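Local atomic coordinates of tubulin-like protein CetZ1 (Haloferax volcanii, PDB entry 4B46), a protein that binds GTP and its hydrolysis product GDP, belongs to the tubulin/FtsZ superfamily and controls cell shape, being essential for the rod-shaped cells needed for efficient swimming. Residues N192-L197 with S229-A234; L274-A279 with R315-E320; R294-L299 with V343-G348. All blocks are in the same frame, centred on the assembly; numbering follows the deposited sequence.

How the interactions relate
All three contacts involve the C-terminal part of the fold; interaction 1 brings the core helix onto its sheet. Interactions 1 and 3 share this sheet, in which strands 228-237 and 339-347 are neighbours joined by backbone bonds such as Gly232 N to Ile344 O. Helix 179-198 of interaction 1 and helices 265-280 and 308-322 of interaction 2 cover opposite faces of it. Interaction 3 is the most deeply buried and rests on backbone hydrogen bonds. Neither interaction 1 nor interaction 2 has a direct hydrogen bond across it. Interaction 1, partly buried, adds two waters to its packing; interaction 2, further out, has apolar packing and a CH-pi contact. Ile344 of interaction 3 touches Val275, Ala279 and Ile318 of interaction 2.

Interaction 1 (N192-L197 with S229-A234); sequences NRFGVL and STVGYA
Helix segment 192-197 crosses strand segment 229-234 nearly at a right angle (95°), with the axes 8.9 Å apart and Arg193 nearest Tyr233. These two residues carry most of the contact. The side chain of Arg193 crosses that of Tyr233 at about a right angle. Tyr233 CG, anti to its backbone N (chi1 173°), is set 3.5 Å from Arg193 CG. The Arg193 chain, extended from CG to NE, carries the guanidinium to the CD1 side of the ring. Arg193 NH2 lies 3.5 Å from Tyr233 CD1. Tyr233 CD1 sits over the centre of one guanidinium face, but the two planes are 44° apart, so this is not a parallel stack. Two waters lie at the guanidinium edge, in its plane. One accepts from Arg193 NE at 2.8 Å and is within hydrogen-bonding distance of Val231 O, which it may serve as donor. The other accepts from Arg193 NH2 at 2.7 Å and may likewise serve Tyr233 O. Arg193 NH1 bonds to Glu189 O, one helical turn back, so all three nitrogens have partners. In the tubulin/FtsZ fold, the long core helix, here 179-198, joins the GTPase domain to the C-terminal domain. This segment rests on the sheet of the latter, and the helix also carries the GTP-binding residue Asn187. Val196 CG2 approaches the edge of the Tyr233 ring, 4.1 Å from CE2. Two residues earlier on the strand, Val231 CG2 meets Phe194 CE1 at 3.7 Å, and Leu197 CD2 reaches the same methyl more loosely. Beyond the two segments, Phe194 also touches Phe19 of helix 9-26, and Val196 touches Tyr22 of that helix.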
ATOM      1  N   ASN A 192       7.135   2.907  -6.360  1.00 22.91           N
ATOM      2  CA  ASN A 192       7.311   2.369  -7.710  1.00 24.00           C
ATOM      3  C   ASN A 192       6.409   1.175  -7.969  1.00 18.76           C
ATOM      4  O   ASN A 192       5.934   0.967  -9.076  1.00 22.55           O
ATOM      5  CB  ASN A 192       8.766   1.956  -7.951  1.00 22.88           C
ATOM      6  CG  ASN A 192       9.674   3.141  -8.203  1.00 35.27           C
ATOM      7  OD1 ASN A 192       9.243   4.166  -8.730  1.00 38.80           O
ATOM      8  ND2 ASN A 192      10.946   3.005  -7.834  1.00 38.91           N
ATOM      9  N   ARG A 193       6.188   0.383  -6.932  1.00 19.88           N
ATOM     10  CA  ARG A 193       5.392  -0.826  -7.049  1.00 19.70           C
ATOM     11  C   ARG A 193       3.910  -0.525  -7.059  1.00 20.76           C
ATOM     12  O   ARG A 193       3.204  -0.918  -7.990  1.00 19.03           O
ATOM     13  CB  ARG A 193       5.753  -1.806  -5.935  1.00 22.96           C
ATOM     14  CG  ARG A 193       7.096  -2.469  -6.209  1.00 20.11           C
ATOM     15  CD  ARG A 193       7.749  -3.095  -4.980  1.00 19.61           C
ATOM     16  NE  ARG A 193       8.891  -3.886  -5.433  1.00 21.94           N
ATOM     17  CZ  ARG A 193      10.050  -3.357  -5.800  1.00 21.85           C
ATOM     18  NH1 ARG A 193      10.233  -2.042  -5.723  1.00 21.56           N
ATOM     19  NH2 ARG A 193      11.025  -4.139  -6.234  1.00 19.04           N
ATOM     20  N   PHE A 194       3.432   0.172  -6.031  1.00 13.80           N
ATOM     21  CA  PHE A 194       2.015   0.510  -5.974  1.00 12.63           C
ATOM     22  C   PHE A 194       1.639   1.589  -6.984  1.00 16.36           C
ATOM     23  O   PHE A 194       0.487   1.676  -7.426  1.00 20.92           O
ATOM     24  CB  PHE A 194       1.604   0.880  -4.548  1.00 17.93           C
ATOM     25  CG  PHE A 194       1.688  -0.276  -3.589  1.00 16.55           C
ATOM     26  CD1 PHE A 194       0.715  -1.263  -3.596  1.00 18.73           C
ATOM     27  CD2 PHE A 194       2.752  -0.395  -2.704  1.00 16.02           C
ATOM     28  CE1 PHE A 194       0.793  -2.345  -2.739  1.00 17.20           C
ATOM     29  CE2 PHE A 194       2.841  -1.477  -1.845  1.00 17.74           C
ATOM     30  CZ  PHE A 194       1.854  -2.446  -1.852  1.00 19.78           C
ATOM     31  N   GLY A 195       2.608   2.409  -7.367  1.00 18.71           N
ATOM     32  CA  GLY A 195       2.368   3.396  -8.403  1.00 18.11           C
ATOM     33  C   GLY A 195       2.114   2.742  -9.754  1.00 23.38           C
ATOM     34  O   GLY A 195       1.314   3.232 -10.549  1.00 20.08           O
ATOM     35  N   VAL A 196       2.800   1.639 -10.033  1.00 19.12           N
ATOM     36  CA  VAL A 196       2.581   0.963 -11.314  1.00 20.63           C
ATOM     37  C   VAL A 196       1.218   0.290 -11.299  1.00 21.54           C
ATOM     38  O   VAL A 196       0.473   0.366 -12.277  1.00 24.59           O
ATOM     39  CB  VAL A 196       3.697  -0.053 -11.656  1.00 23.78           C
ATOM     40  CG1 VAL A 196       3.252  -1.000 -12.770  1.00 23.48           C
ATOM     41  CG2 VAL A 196       4.950   0.678 -12.079  1.00 23.82           C
ATOM     42  N   LEU A 197       0.884  -0.339 -10.176  1.00 22.24           N
ATOM     43  CA  LEU A 197      -0.397  -1.023 -10.042  1.00 19.24           C
ATOM     44  C   LEU A 197      -1.595  -0.087 -10.217  1.00 23.15           C
ATOM     45  O   LEU A 197      -2.538  -0.401 -10.946  1.00 25.57           O
ATOM     46  CB  LEU A 197      -0.502  -1.712  -8.681  1.00 17.69           C
ATOM     47  CG  LEU A 197      -1.897  -2.252  -8.346  1.00 20.72           C
ATOM     48  CD1 LEU A 197      -2.301  -3.411  -9.284  1.00 19.26           C
ATOM     49  CD2 LEU A 197      -1.989  -2.675  -6.893  1.00 17.86           C
ATOM     50  N   SER A 229      -3.239  -8.553   0.796  1.00 16.17           N
ATOM     51  CA  SER A 229      -2.647  -8.630  -0.538  1.00 17.42           C
ATOM     52  C   SER A 229      -1.157  -8.343  -0.539  1.00 14.86           C
ATOM     53  O   SER A 229      -0.645  -7.646   0.332  1.00 15.47           O
ATOM     54  CB  SER A 229      -3.343  -7.687  -1.516  1.00 13.80           C
ATOM     55  OG  SER A 229      -4.706  -8.024  -1.632  1.00 14.77           O
ATOM     56  N   THR A 230      -0.472  -8.879  -1.542  1.00 15.21           N
ATOM     57  CA  THR A 230       0.965  -8.683  -1.701  1.00 15.31           C
ATOM     58  C   THR A 230       1.240  -8.350  -3.164  1.00 16.07           C
ATOM     59  O   THR A 230       0.468  -8.729  -4.056  1.00 13.97           O
ATOM     60  CB  THR A 230       1.762  -9.939  -1.247  1.00 19.45           C
ATOM     61  OG1 THR A 230       3.179  -9.677  -1.276  1.00 17.76           O
ATOM     62  CG2 THR A 230       1.447 -11.162  -2.131  1.00 16.72           C
ATOM     63  N   VAL A 231       2.329  -7.633  -3.421  1.00 13.44           N
ATOM     64  CA  VAL A 231       2.654  -7.244  -4.786  1.00 14.87           C
ATOM     65  C   VAL A 231       4.040  -7.716  -5.235  1.00 15.20           C
ATOM     66  O   VAL A 231       5.028  -7.523  -4.529  1.00 17.57           O
ATOM     67  CB  VAL A 231       2.510  -5.710  -4.976  1.00 18.30           C
ATOM     68  CG1 VAL A 231       3.131  -5.254  -6.276  1.00 16.98           C
ATOM     69  CG2 VAL A 231       1.033  -5.316  -4.927  1.00 17.77           C
ATOM     70  N   GLY A 232       4.098  -8.341  -6.415  1.00 11.86           N
ATOM     71  CA  GLY A 232       5.365  -8.692  -7.036  1.00 12.96           C
ATOM     72  C   GLY A 232       5.687  -7.694  -8.123  1.00 15.47           C
ATOM     73  O   GLY A 232       4.777  -7.072  -8.673  1.00 19.16           O
ATOM     74  N   TYR A 233       6.965  -7.541  -8.456  1.00 15.27           N
ATOM     75  CA  TYR A 233       7.368  -6.444  -9.339  1.00 15.68           C
ATOM     76  C   TYR A 233       8.703  -6.707  -9.999  1.00 18.16           C
ATOM     77  O   TYR A 233       9.667  -7.073  -9.338  1.00 20.45           O
ATOM     78  CB  TYR A 233       7.443  -5.130  -8.533  1.00 14.20           C
ATOM     79  CG  TYR A 233       8.019  -3.924  -9.275  1.00 16.87           C
ATOM     80  CD1 TYR A 233       9.385  -3.677  -9.295  1.00 22.04           C
ATOM     81  CD2 TYR A 233       7.181  -3.001  -9.902  1.00 23.77           C
ATOM     82  CE1 TYR A 233       9.913  -2.576  -9.956  1.00 25.09           C
ATOM     83  CE2 TYR A 233       7.700  -1.888 -10.554  1.00 24.60           C
ATOM     84  CZ  TYR A 233       9.062  -1.687 -10.579  1.00 32.15           C
ATOM     85  OH  TYR A 233       9.579  -0.592 -11.230  1.00 40.20           O
ATOM     86  N   ALA A 234       8.757  -6.495 -11.309  1.00 19.47           N
ATOM     87  CA  ALA A 234      10.019  -6.492 -12.028  1.00 23.55           C
ATOM     88  C   ALA A 234       9.970  -5.443 -13.129  1.00 24.05           C
ATOM     89  O   ALA A 234       8.911  -5.147 -13.671  1.00 22.41           O
ATOM     90  CB  ALA A 234      10.326  -7.873 -12.603  1.00 17.16           C
TER
HETATM   91  O   HOH W   1       7.661  -6.414  -4.997  1.00 15.39           O
HETATM   92  O   HOH W   2      10.584  -6.770  -6.663  1.00 19.48           O

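Interaction 2 (L274-A279 with R315-E320); sequences LVRKAA and RKWIEE
Helix segments 274-279 and 315-320 run in roughly the same direction, crossing at -30°, with axes 10.4 Å from each other. The closest CA pair joins Ala279 and Ile318. Trp317 has the largest share of the contact area. Its CG is anti to the backbone N (chi1 -174°), and the indole reaches across to the other helix. Arg276 CG lies over one face of the six-membered ring, 3.6 Å from its centroid and 16° off the normal, a CH-pi contact. Arg276 CD continues outward past the rim, 3.8 Å from Trp317 CE2, still on the same side of the ring. Ala279 CB meets the ring in its plane at the edge, 3.5 Å from CZ3. Nearer the sheet, Val275 CG1 packs against Ile318 CD1 at 3.9 Å. Ile318 also touches Ala295 and Leu297 of strand 294-301, and Val275 touches Leu297 as well, so both helices lie on one face of the C-terminal sheet. An alanine in place of Trp317 would probably open a gap between the helices and leave the Arg276 methylenes and Ala279 CB without their aromatic partner. The contact is apolar, and Arg276 contributes its methylenes to it; the two segments meet through packing and the CH-pi contact, with no hydrogen bond across them.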
ATOM      1  N   LEU A 274       9.497 -10.913 -17.620  1.00 27.74           N
ATOM      2  CA  LEU A 274       9.179  -9.976 -16.547  1.00 22.38           C
ATOM      3  C   LEU A 274       8.134 -10.554 -15.597  1.00 23.65           C
ATOM      4  O   LEU A 274       8.217 -10.365 -14.382  1.00 23.38           O
ATOM      5  CB  LEU A 274       8.651  -8.659 -17.109  1.00 27.55           C
ATOM      6  CG  LEU A 274       9.619  -7.579 -17.576  1.00 31.45           C
ATOM      7  CD1 LEU A 274       8.808  -6.350 -17.939  1.00 36.84           C
ATOM      8  CD2 LEU A 274      10.664  -7.247 -16.505  1.00 27.06           C
ATOM      9  N   VAL A 275       7.148 -11.241 -16.165  1.00 21.63           N
ATOM     10  CA  VAL A 275       6.090 -11.868 -15.387  1.00 18.72           C
ATOM     11  C   VAL A 275       6.694 -12.880 -14.413  1.00 17.65           C
ATOM     12  O   VAL A 275       6.399 -12.861 -13.214  1.00 22.55           O
ATOM     13  CB  VAL A 275       5.033 -12.546 -16.304  1.00 24.19           C
ATOM     14  CG1 VAL A 275       4.064 -13.379 -15.495  1.00 16.18           C
ATOM     15  CG2 VAL A 275       4.267 -11.500 -17.107  1.00 20.68           C
ATOM     16  N   ARG A 276       7.556 -13.748 -14.929  1.00 17.36           N
ATOM     17  CA  ARG A 276       8.262 -14.708 -14.081  1.00 23.25           C
ATOM     18  C   ARG A 276       9.121 -14.034 -13.009  1.00 19.81           C
ATOM     19  O   ARG A 276       9.090 -14.435 -11.845  1.00 21.88           O
ATOM     20  CB  ARG A 276       9.098 -15.680 -14.920  1.00 25.17           C
ATOM     21  CG  ARG A 276       8.249 -16.567 -15.836  1.00 32.72           C
ATOM     22  CD  ARG A 276       9.028 -17.785 -16.360  1.00 36.16           C
ATOM     23  NE  ARG A 276      10.189 -17.395 -17.155  1.00 34.55           N
ATOM     24  CZ  ARG A 276      10.127 -17.065 -18.440  1.00 38.02           C
ATOM     25  NH1 ARG A 276       8.961 -17.084 -19.068  1.00 38.02           N
ATOM     26  NH2 ARG A 276      11.225 -16.715 -19.094  1.00 41.55           N
ATOM     27  N   LYS A 277       9.875 -13.008 -13.395  1.00 21.57           N
ATOM     28  CA  LYS A 277      10.753 -12.310 -12.454  1.00 25.66           C
ATOM     29  C   LYS A 277       9.962 -11.653 -11.338  1.00 22.25           C
ATOM     30  O   LYS A 277      10.389 -11.650 -10.175  1.00 19.47           O
ATOM     31  CB  LYS A 277      11.602 -11.263 -13.172  1.00 26.38           C
ATOM     32  CG  LYS A 277      12.723 -11.850 -13.998  1.00 34.58           C
ATOM     33  CD  LYS A 277      13.221 -10.856 -15.032  1.00 38.34           C
ATOM     34  CE  LYS A 277      14.171 -11.511 -16.019  1.00 47.35           C
ATOM     35  NZ  LYS A 277      14.537 -10.564 -17.104  1.00 54.98           N
ATOM     36  N   ALA A 278       8.801 -11.101 -11.690  1.00 19.95           N
ATOM     37  CA  ALA A 278       7.939 -10.453 -10.712  1.00 18.36           C
ATOM     38  C   ALA A 278       7.321 -11.471  -9.759  1.00 24.48           C
ATOM     39  O   ALA A 278       7.224 -11.224  -8.553  1.00 20.38           O
ATOM     40  CB  ALA A 278       6.845  -9.640 -11.410  1.00 22.41           C
ATOM     41  N   ALA A 279       6.911 -12.621 -10.293  1.00 18.30           N
ATOM     42  CA  ALA A 279       6.242 -13.620  -9.465  1.00 18.05           C
ATOM     43  C   ALA A 279       7.218 -14.311  -8.523  1.00 14.88           C
ATOM     44  O   ALA A 279       6.847 -14.690  -7.414  1.00 19.08           O
ATOM     45  CB  ALA A 279       5.543 -14.646 -10.309  1.00 15.95           C
ATOM     46  N   ARG A 315      -0.778 -14.646 -17.995  1.00 18.11           N
ATOM     47  CA  ARG A 315      -1.925 -15.035 -17.176  1.00 19.27           C
ATOM     48  C   ARG A 315      -1.972 -16.547 -16.955  1.00 17.00           C
ATOM     49  O   ARG A 315      -2.192 -17.010 -15.831  1.00 18.38           O
ATOM     50  CB  ARG A 315      -3.241 -14.560 -17.813  1.00 16.84           C
ATOM     51  CG  ARG A 315      -3.462 -13.055 -17.777  1.00 16.46           C
ATOM     52  CD  ARG A 315      -4.749 -12.682 -18.527  1.00 23.19           C
ATOM     53  NE  ARG A 315      -5.925 -13.297 -17.913  1.00 21.51           N
ATOM     54  CZ  ARG A 315      -6.987 -13.722 -18.592  1.00 25.22           C
ATOM     55  NH1 ARG A 315      -7.023 -13.597 -19.912  1.00 28.53           N
ATOM     56  NH2 ARG A 315      -8.010 -14.273 -17.951  1.00 21.86           N
ATOM     57  N   LYS A 316      -1.789 -17.316 -18.022  1.00 17.85           N
ATOM     58  CA  LYS A 316      -1.772 -18.777 -17.888  1.00 23.84           C
ATOM     59  C   LYS A 316      -0.655 -19.243 -16.960  1.00 20.51           C
ATOM     60  O   LYS A 316      -0.863 -20.100 -16.103  1.00 23.37           O
ATOM     61  CB  LYS A 316      -1.620 -19.461 -19.248  1.00 27.02           C
ATOM     62  CG  LYS A 316      -2.849 -19.346 -20.127  1.00 36.62           C
ATOM     63  CD  LYS A 316      -2.674 -20.115 -21.423  1.00 33.44           C
ATOM     64  CE  LYS A 316      -3.963 -20.126 -22.224  1.00 43.42           C
ATOM     65  NZ  LYS A 316      -3.778 -20.823 -23.534  1.00 51.43           N
ATOM     66  N   TRP A 317       0.532 -18.683 -17.138  1.00 18.10           N
ATOM     67  CA  TRP A 317       1.661 -19.061 -16.295  1.00 21.44           C
ATOM     68  C   TRP A 317       1.384 -18.720 -14.818  1.00 21.93           C
ATOM     69  O   TRP A 317       1.661 -19.521 -13.922  1.00 22.00           O
ATOM     70  CB  TRP A 317       2.957 -18.426 -16.813  1.00 18.23           C
ATOM     71  CG  TRP A 317       4.199 -18.878 -16.080  1.00 20.22           C
ATOM     72  CD1 TRP A 317       4.997 -19.946 -16.392  1.00 28.22           C
ATOM     73  CD2 TRP A 317       4.776 -18.277 -14.912  1.00 23.88           C
ATOM     74  NE1 TRP A 317       6.035 -20.041 -15.489  1.00 21.69           N
ATOM     75  CE2 TRP A 317       5.920 -19.028 -14.573  1.00 24.56           C
ATOM     76  CE3 TRP A 317       4.433 -17.175 -14.119  1.00 22.77           C
ATOM     77  CZ2 TRP A 317       6.724 -18.714 -13.476  1.00 23.67           C
ATOM     78  CZ3 TRP A 317       5.237 -16.864 -13.032  1.00 26.59           C
ATOM     79  CH2 TRP A 317       6.369 -17.635 -12.721  1.00 23.79           C
ATOM     80  N   ILE A 318       0.802 -17.553 -14.566  1.00 18.06           N
ATOM     81  CA  ILE A 318       0.447 -17.171 -13.195  1.00 17.00           C
ATOM     82  C   ILE A 318      -0.561 -18.147 -12.589  1.00 19.23           C
ATOM     83  O   ILE A 318      -0.467 -18.516 -11.416  1.00 18.83           O
ATOM     84  CB  ILE A 318      -0.061 -15.708 -13.128  1.00 16.95           C
ATOM     85  CG1 ILE A 318       1.113 -14.757 -13.373  1.00 17.16           C
ATOM     86  CG2 ILE A 318      -0.735 -15.399 -11.775  1.00 14.39           C
ATOM     87  CD1 ILE A 318       0.717 -13.321 -13.590  1.00 15.23           C
ATOM     88  N   GLU A 319      -1.528 -18.571 -13.391  1.00 16.37           N
ATOM     89  CA  GLU A 319      -2.503 -19.537 -12.915  1.00 20.77           C
ATOM     90  C   GLU A 319      -1.827 -20.862 -12.527  1.00 19.43           C
ATOM     91  O   GLU A 319      -2.143 -21.455 -11.498  1.00 21.86           O
ATOM     92  CB  GLU A 319      -3.594 -19.757 -13.968  1.00 20.50           C
ATOM     93  CG  GLU A 319      -4.437 -20.994 -13.716  1.00 28.18           C
ATOM     94  CD  GLU A 319      -5.158 -20.943 -12.379  1.00 30.38           C
ATOM     95  OE1 GLU A 319      -5.355 -19.832 -11.831  1.00 33.23           O
ATOM     96  OE2 GLU A 319      -5.527 -22.022 -11.871  1.00 31.69           O
ATOM     97  N   GLU A 320      -0.879 -21.304 -13.346  1.00 20.55           N
ATOM     98  CA  GLU A 320      -0.093 -22.499 -13.048  1.00 23.91           C
ATOM     99  C   GLU A 320       0.654 -22.388 -11.725  1.00 26.97           C
ATOM    100  O   GLU A 320       0.735 -23.355 -10.972  1.00 29.39           O
ATOM    101  CB  GLU A 320       0.902 -22.782 -14.176  1.00 28.48           C
ATOM    102  CG  GLU A 320       0.228 -23.071 -15.519  1.00 40.66           C
ATOM    103  CD  GLU A 320       1.216 -23.227 -16.659  1.00 50.17           C
ATOM    104  OE1 GLU A 320       2.300 -23.808 -16.435  1.00 64.30           O
ATOM    105  OE2 GLU A 320       0.907 -22.767 -17.779  1.00 48.79           O
TER

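Interaction 3 (R294-L299 with V343-G348); sequences RALLVL and VILLSG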
ATOM      1  N   ARG A 294      -7.088 -14.381  -5.865  1.00 19.19           N
ATOM      2  CA  ARG A 294      -7.228 -13.757  -7.174  1.00 17.18           C
ATOM      3  C   ARG A 294      -5.913 -13.088  -7.509  1.00 22.60           C
ATOM      4  O   ARG A 294      -5.201 -12.651  -6.613  1.00 18.36           O
ATOM      5  CB  ARG A 294      -8.342 -12.704  -7.159  1.00 17.04           C
ATOM      6  CG  ARG A 294      -9.725 -13.247  -6.870  1.00 18.81           C
ATOM      7  CD  ARG A 294     -10.760 -12.124  -6.984  1.00 21.41           C
ATOM      8  NE  ARG A 294     -12.121 -12.649  -7.056  1.00 28.01           N
ATOM      9  CZ  ARG A 294     -12.912 -12.822  -6.003  1.00 32.40           C
ATOM     10  NH1 ARG A 294     -12.484 -12.504  -4.786  1.00 33.05           N
ATOM     11  NH2 ARG A 294     -14.134 -13.308  -6.166  1.00 27.32           N
ATOM     12  N   ALA A 295      -5.590 -13.022  -8.799  1.00 18.79           N
ATOM     13  CA  ALA A 295      -4.348 -12.411  -9.254  1.00 13.82           C
ATOM     14  C   ALA A 295      -4.643 -11.422 -10.371  1.00 14.41           C
ATOM     15  O   ALA A 295      -5.565 -11.620 -11.163  1.00 16.10           O
ATOM     16  CB  ALA A 295      -3.367 -13.483  -9.745  1.00 15.76           C
ATOM     17  N   LEU A 296      -3.855 -10.358 -10.432  1.00 14.21           N
ATOM     18  CA  LEU A 296      -3.962  -9.392 -11.504  1.00 15.84           C
ATOM     19  C   LEU A 296      -2.569  -9.086 -11.995  1.00 15.47           C
ATOM     20  O   LEU A 296      -1.696  -8.722 -11.211  1.00 14.53           O
ATOM     21  CB  LEU A 296      -4.615  -8.102 -11.011  1.00 15.12           C
ATOM     22  CG  LEU A 296      -4.575  -6.912 -11.971  1.00 15.33           C
ATOM     23  CD1 LEU A 296      -5.402  -7.156 -13.254  1.00 21.05           C
ATOM     24  CD2 LEU A 296      -5.060  -5.631 -11.273  1.00 17.81           C
ATOM     25  N   LEU A 297      -2.368  -9.241 -13.296  1.00 15.91           N
ATOM     26  CA  LEU A 297      -1.106  -8.928 -13.936  1.00 20.02           C
ATOM     27  C   LEU A 297      -1.218  -7.569 -14.601  1.00 17.87           C
ATOM     28  O   LEU A 297      -2.186  -7.292 -15.311  1.00 17.38           O
ATOM     29  CB  LEU A 297      -0.771  -9.998 -14.988  1.00 14.46           C
ATOM     30  CG  LEU A 297       0.425  -9.711 -15.887  1.00 20.07           C
ATOM     31  CD1 LEU A 297       1.691  -9.554 -15.053  1.00 19.14           C
ATOM     32  CD2 LEU A 297       0.592 -10.830 -16.931  1.00 20.51           C
ATOM     33  N   VAL A 298      -0.223  -6.723 -14.376  1.00 21.02           N
ATOM     34  CA  VAL A 298      -0.196  -5.416 -14.994  1.00 21.72           C
ATOM     35  C   VAL A 298       1.147  -5.192 -15.677  1.00 20.24           C
ATOM     36  O   VAL A 298       2.197  -5.274 -15.036  1.00 19.34           O
ATOM     37  CB  VAL A 298      -0.422  -4.302 -13.947  1.00 24.63           C
ATOM     38  CG1 VAL A 298      -0.325  -2.930 -14.604  1.00 28.08           C
ATOM     39  CG2 VAL A 298      -1.774  -4.475 -13.264  1.00 24.95           C
ATOM     40  N   LEU A 299       1.108  -4.914 -16.977  1.00 21.55           N
ATOM     41  CA  LEU A 299       2.307  -4.555 -17.736  1.00 21.53           C
ATOM     42  C   LEU A 299       2.259  -3.072 -18.076  1.00 25.32           C
ATOM     43  O   LEU A 299       1.299  -2.606 -18.655  1.00 28.19           O
ATOM     44  CB  LEU A 299       2.394  -5.362 -19.033  1.00 24.17           C
ATOM     45  CG  LEU A 299       3.175  -6.674 -19.040  1.00 28.67           C
ATOM     46  CD1 LEU A 299       4.653  -6.432 -18.758  1.00 32.39           C
ATOM     47  CD2 LEU A 299       2.600  -7.640 -18.035  1.00 28.53           C
ATOM     48  N   VAL A 343       3.802  -5.907 -12.900  1.00 17.23           N
ATOM     49  CA  VAL A 343       3.363  -6.005 -11.518  1.00 16.39           C
ATOM     50  C   VAL A 343       2.356  -7.126 -11.392  1.00 13.07           C
ATOM     51  O   VAL A 343       1.471  -7.276 -12.225  1.00 15.84           O
ATOM     52  CB  VAL A 343       2.737  -4.671 -11.026  1.00 22.85           C
ATOM     53  CG1 VAL A 343       1.618  -4.914 -10.013  1.00 23.29           C
ATOM     54  CG2 VAL A 343       3.811  -3.769 -10.431  1.00 23.78           C
ATOM     55  N   ILE A 344       2.492  -7.927 -10.350  1.00 17.47           N
ATOM     56  CA  ILE A 344       1.482  -8.924 -10.053  1.00 15.48           C
ATOM     57  C   ILE A 344       0.880  -8.613  -8.695  1.00 16.24           C
ATOM     58  O   ILE A 344       1.591  -8.518  -7.700  1.00 17.82           O
ATOM     59  CB  ILE A 344       2.074 -10.343 -10.051  1.00 14.29           C
ATOM     60  CG1 ILE A 344       2.736 -10.635 -11.413  1.00 21.29           C
ATOM     61  CG2 ILE A 344       0.983 -11.362  -9.753  1.00 16.10           C
ATOM     62  CD1 ILE A 344       3.447 -11.975 -11.485  1.00 20.20           C
ATOM     63  N   LEU A 345      -0.433  -8.431  -8.669  1.00 15.65           N
ATOM     64  CA  LEU A 345      -1.154  -8.218  -7.431  1.00 12.53           C
ATOM     65  C   LEU A 345      -1.784  -9.545  -7.074  1.00 15.46           C
ATOM     66  O   LEU A 345      -2.486 -10.143  -7.894  1.00 14.79           O
ATOM     67  CB  LEU A 345      -2.237  -7.146  -7.622  1.00 11.22           C
ATOM     68  CG  LEU A 345      -3.315  -7.032  -6.542  1.00 17.56           C
ATOM     69  CD1 LEU A 345      -2.719  -6.652  -5.177  1.00 15.50           C
ATOM     70  CD2 LEU A 345      -4.416  -6.037  -6.961  1.00 15.08           C
ATOM     71  N   LEU A 346      -1.485 -10.027  -5.871  1.00 12.86           N
ATOM     72  CA  LEU A 346      -2.055 -11.265  -5.372  1.00 13.41           C
ATOM     73  C   LEU A 346      -2.896 -10.926  -4.156  1.00 16.37           C
ATOM     74  O   LEU A 346      -2.382 -10.421  -3.161  1.00 14.52           O
ATOM     75  CB  LEU A 346      -0.956 -12.265  -4.999  1.00 14.08           C
ATOM     76  CG  LEU A 346      -0.039 -12.699  -6.144  1.00 18.25           C
ATOM     77  CD1 LEU A 346       1.110 -13.552  -5.620  1.00 21.60           C
ATOM     78  CD2 LEU A 346      -0.822 -13.469  -7.203  1.00 14.88           C
ATOM     79  N   SER A 347      -4.198 -11.180  -4.250  1.00 13.21           N
ATOM     80  CA  SER A 347      -5.106 -10.817  -3.182  1.00 18.00           C
ATOM     81  C   SER A 347      -5.604 -12.069  -2.496  1.00 18.27           C
ATOM     82  O   SER A 347      -5.836 -13.074  -3.147  1.00 19.00           O
ATOM     83  CB  SER A 347      -6.265  -9.981  -3.731  1.00 18.47           C
ATOM     84  OG  SER A 347      -7.372  -9.976  -2.837  1.00 28.43           O
ATOM     85  N   GLY A 348      -5.747 -12.013  -1.175  1.00 13.74           N
ATOM     86  CA  GLY A 348      -6.276 -13.146  -0.441  1.00 17.67           C
ATOM     87  C   GLY A 348      -5.230 -14.220  -0.198  1.00 20.89           C
ATOM     88  O   GLY A 348      -5.529 -15.419  -0.227  1.00 23.12           O
TER
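Leu297 and Ile344 meet obliquely on one face of an antiparallel strand pair, where Leu297 CD1 lies 3.9 Å from Ile344 CG1. The pair belongs to the sheet of the C-terminal domain of this tubulin/FtsZ relative. Ala295 and Leu346 share that face. A chi1 of -61° sets Leu346 CG anti to the carbonyl carbon, and the branch at CG supplies CD2, which comes 3.6 Å from Ala295 CB. Helices 265-280 and 308-322 lie on this side. The other face carries Arg294, Leu296, Val298, Val343, Leu345 and Ser347. Here Leu296 and Leu345 stand side by side, 4.2 Å from CB to CB, and touch Thr222 of helix 216-223. Val298 and Val343 pair in the same way, with 4.3 Å between their CB atoms. Arg294 turns its end away from the strand pair to a salt bridge with Glu326. Six backbone hydrogen bonds link the hydrogen-bonded pairs Arg294-Ser347, Leu296-Leu345 and Val298-Val343. At the Arg294 end, Ser347 N donates almost straight to Arg294 O (175° at the hydrogen), whereas the return bond from Arg294 N to Ser347 O is longer. At the other end, Val343 N reaches Val298 O at 2.7 Å.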